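Local coordinates for protein KDGF (Halomonas sp., PDB 5FQ0) that probably converts the unsaturated monouronates released from pectin or alginate into linear ketonized sugars, as in KdgF relatives, using a metal-binding cupin barrel, at residues 36-41 with 97-102. Sequence-based numbering, arbitrary orientation.
Sequences CVKFDR and DSLVID
Four backbone hydrogen bonds tie antiparallel strands 36-39 and 98-102. V37 and V100 exchange two nearly straight ones, V37 N to V100 O (2.8 Å) and V100 N to V37 O (3.0 Å). F39 N reaches S98 O in the carbonyl plane at 2.9 Å, while the return bond from S98 N to F39 O is bent, with an angle of 140° at the hydrogen. There D97, its backbone left-handed, shares F39 with S98 in a G1 beta bulge. One water joins D97 N and OD1 to D40 OD1; another links D97 OD1 to K38 NZ, too far apart at 4.4 Å for a direct salt bridge. NZ also bonds Q22 and lies in cation-pi contact with W14. The K38 stem runs alongside L99, K38 CB 3.6 Å from L99 CD2, before the chain bends at chi3 and chi4. An alanine here would lack the amine and its contacts with Q22, W14 and the water, and would probably leave D97 less well held and L99 CD2 less covered. On this same face I101 CD1 meets C36 SG at 3.9 Å, next to an aromatic side chain of the other subunit. On the opposite face V100 CG1 lies obliquely by F39 CE1 (4.0 Å), and F64 meets the F39 ring edge-to-face. D102 OD2 touches V37 CG2, while OD1 weakly bonds the nickel ligand Q55. Such paired strands form part of one wall of a cupin beta-barrel, V37, F39 and V100 facing its interior.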
loop_
_atom_site.group_PDB
_atom_site.type_symbol
_atom_site.label_atom_id
_atom_site.label_comp_id
_atom_site.label_asym_id
_atom_site.label_seq_id
_atom_site.Cartn_x
_atom_site.Cartn_y
_atom_site.Cartn_z
ATOM N N CYS B 36 7.650 -3.071 2.146
ATOM C CA CYS B 36 7.016 -3.830 3.232
ATOM C C CYS B 36 8.004 -3.798 4.394
ATOM O O CYS B 36 9.151 -4.226 4.222
ATOM C CB CYS B 36 6.698 -5.275 2.799
ATOM S SG CYS B 36 5.961 -6.290 4.103
ATOM N N VAL B 37 7.572 -3.290 5.560
ATOM C CA VAL B 37 8.461 -3.157 6.742
ATOM C C VAL B 37 7.960 -4.039 7.907
ATOM O O VAL B 37 6.789 -3.983 8.307
ATOM C CB VAL B 37 8.616 -1.676 7.220
ATOM C CG1 VAL B 37 9.771 -1.539 8.240
ATOM C CG2 VAL B 37 8.843 -0.739 6.025
ATOM N N LYS B 38 8.862 -4.869 8.425
ATOM C CA LYS B 38 8.562 -5.800 9.513
ATOM C C LYS B 38 9.240 -5.371 10.813
ATOM O O LYS B 38 10.479 -5.249 10.867
ATOM C CB LYS B 38 9.054 -7.208 9.154
ATOM C CG LYS B 38 8.733 -8.260 10.221
ATOM C CD LYS B 38 8.940 -9.672 9.698
ATOM C CE LYS B 38 10.372 -9.918 9.215
ATOM N NZ LYS B 38 11.393 -10.040 10.274
ATOM N N PHE B 39 8.426 -5.215 11.862
ATOM C CA PHE B 39 8.904 -4.796 13.166
ATOM C C PHE B 39 8.789 -5.966 14.144
ATOM O O PHE B 39 7.792 -6.648 14.174
ATOM C CB PHE B 39 7.988 -3.689 13.706
ATOM C CG PHE B 39 8.210 -2.336 13.101
ATOM C CD1 PHE B 39 7.940 -2.095 11.762
ATOM C CD2 PHE B 39 8.615 -1.259 13.923
ATOM C CE1 PHE B 39 8.109 -0.816 11.235
ATOM C CE2 PHE B 39 8.806 0.007 13.400
ATOM C CZ PHE B 39 8.549 0.236 12.060
ATOM N N ASP B 40 9.820 -6.173 14.942
ATOM C CA ASP B 40 9.710 -6.967 16.141
ATOM C C ASP B 40 8.834 -6.191 17.111
ATOM O O ASP B 40 8.695 -4.971 16.996
ATOM C CB ASP B 40 11.094 -7.120 16.747
ATOM C CG ASP B 40 11.987 -7.990 15.913
ATOM O OD1 ASP B 40 11.522 -8.629 14.935
ATOM O OD2 ASP B 40 13.154 -8.074 16.279
ATOM N N ARG B 41 8.216 -6.896 18.051
ATOM C CA ARG B 41 7.404 -6.233 19.064
ATOM C C ARG B 41 8.235 -5.212 19.869
ATOM O O ARG B 41 9.365 -5.480 20.272
ATOM C CB ARG B 41 6.796 -7.288 19.966
ATOM C CG ARG B 41 6.242 -6.796 21.270
ATOM C CD ARG B 41 6.638 -7.912 22.209
ATOM N NE ARG B 41 5.531 -8.738 22.591
ATOM C CZ ARG B 41 5.621 -9.969 23.077
ATOM N NH1 ARG B 41 6.770 -10.621 23.185
ATOM N NH2 ARG B 41 4.507 -10.551 23.453
ATOM N N ASP B 97 6.504 -9.601 14.531
ATOM C CA ASP B 97 6.190 -9.606 13.097
ATOM C C ASP B 97 5.035 -8.662 12.731
ATOM O O ASP B 97 4.152 -9.046 11.971
ATOM C CB ASP B 97 5.850 -11.043 12.665
ATOM C CG ASP B 97 7.039 -12.001 12.821
ATOM O OD1 ASP B 97 8.191 -11.544 12.901
ATOM O OD2 ASP B 97 6.797 -13.219 12.886
ATOM N N SER B 98 5.014 -7.438 13.282
ATOM C CA SER B 98 4.006 -6.483 12.842
ATOM C C SER B 98 4.454 -5.947 11.452
ATOM O O SER B 98 5.622 -5.599 11.273
ATOM C CB SER B 98 3.867 -5.336 13.836
ATOM O OG SER B 98 3.281 -5.805 15.038
ATOM N N LEU B 99 3.539 -5.913 10.483
ATOM C CA LEU B 99 3.894 -5.504 9.113
ATOM C C LEU B 99 3.173 -4.241 8.709
ATOM O O LEU B 99 1.967 -4.127 8.905
ATOM C CB LEU B 99 3.539 -6.620 8.104
ATOM C CG LEU B 99 4.190 -7.993 8.304
ATOM C CD1 LEU B 99 3.627 -8.997 7.271
ATOM C CD2 LEU B 99 5.678 -7.854 8.127
ATOM N N VAL B 100 3.913 -3.290 8.143
ATOM C CA VAL B 100 3.292 -2.076 7.600
ATOM C C VAL B 100 3.838 -1.887 6.171
ATOM O O VAL B 100 5.027 -2.089 5.900
ATOM C CB VAL B 100 3.502 -0.831 8.531
ATOM C CG1 VAL B 100 4.996 -0.557 8.802
ATOM C CG2 VAL B 100 2.782 0.424 8.004
ATOM N N ILE B 101 2.956 -1.517 5.259
ATOM C CA ILE B 101 3.393 -1.153 3.914
ATOM C C ILE B 101 3.580 0.359 3.942
ATOM O O ILE B 101 2.583 1.104 4.095
ATOM C CB ILE B 101 2.352 -1.563 2.838
ATOM C CG1 ILE B 101 1.876 -2.989 3.042
ATOM C CG2 ILE B 101 2.978 -1.488 1.460
ATOM C CD1 ILE B 101 3.000 -4.012 3.117
ATOM N N ASP B 102 4.832 0.818 3.870
ATOM C CA ASP B 102 5.071 2.246 3.713
ATOM C C ASP B 102 5.024 2.597 2.229
ATOM O O ASP B 102 5.738 1.985 1.428
ATOM C CB ASP B 102 6.425 2.655 4.290
ATOM C CG ASP B 102 6.413 2.716 5.792
ATOM O OD1 ASP B 102 5.345 3.017 6.375
ATOM O OD2 ASP B 102 7.493 2.498 6.360
HETATM O O HOH W 1 10.725 -12.163 11.948
HETATM O O HOH W 2 9.214 -10.235 15.012
#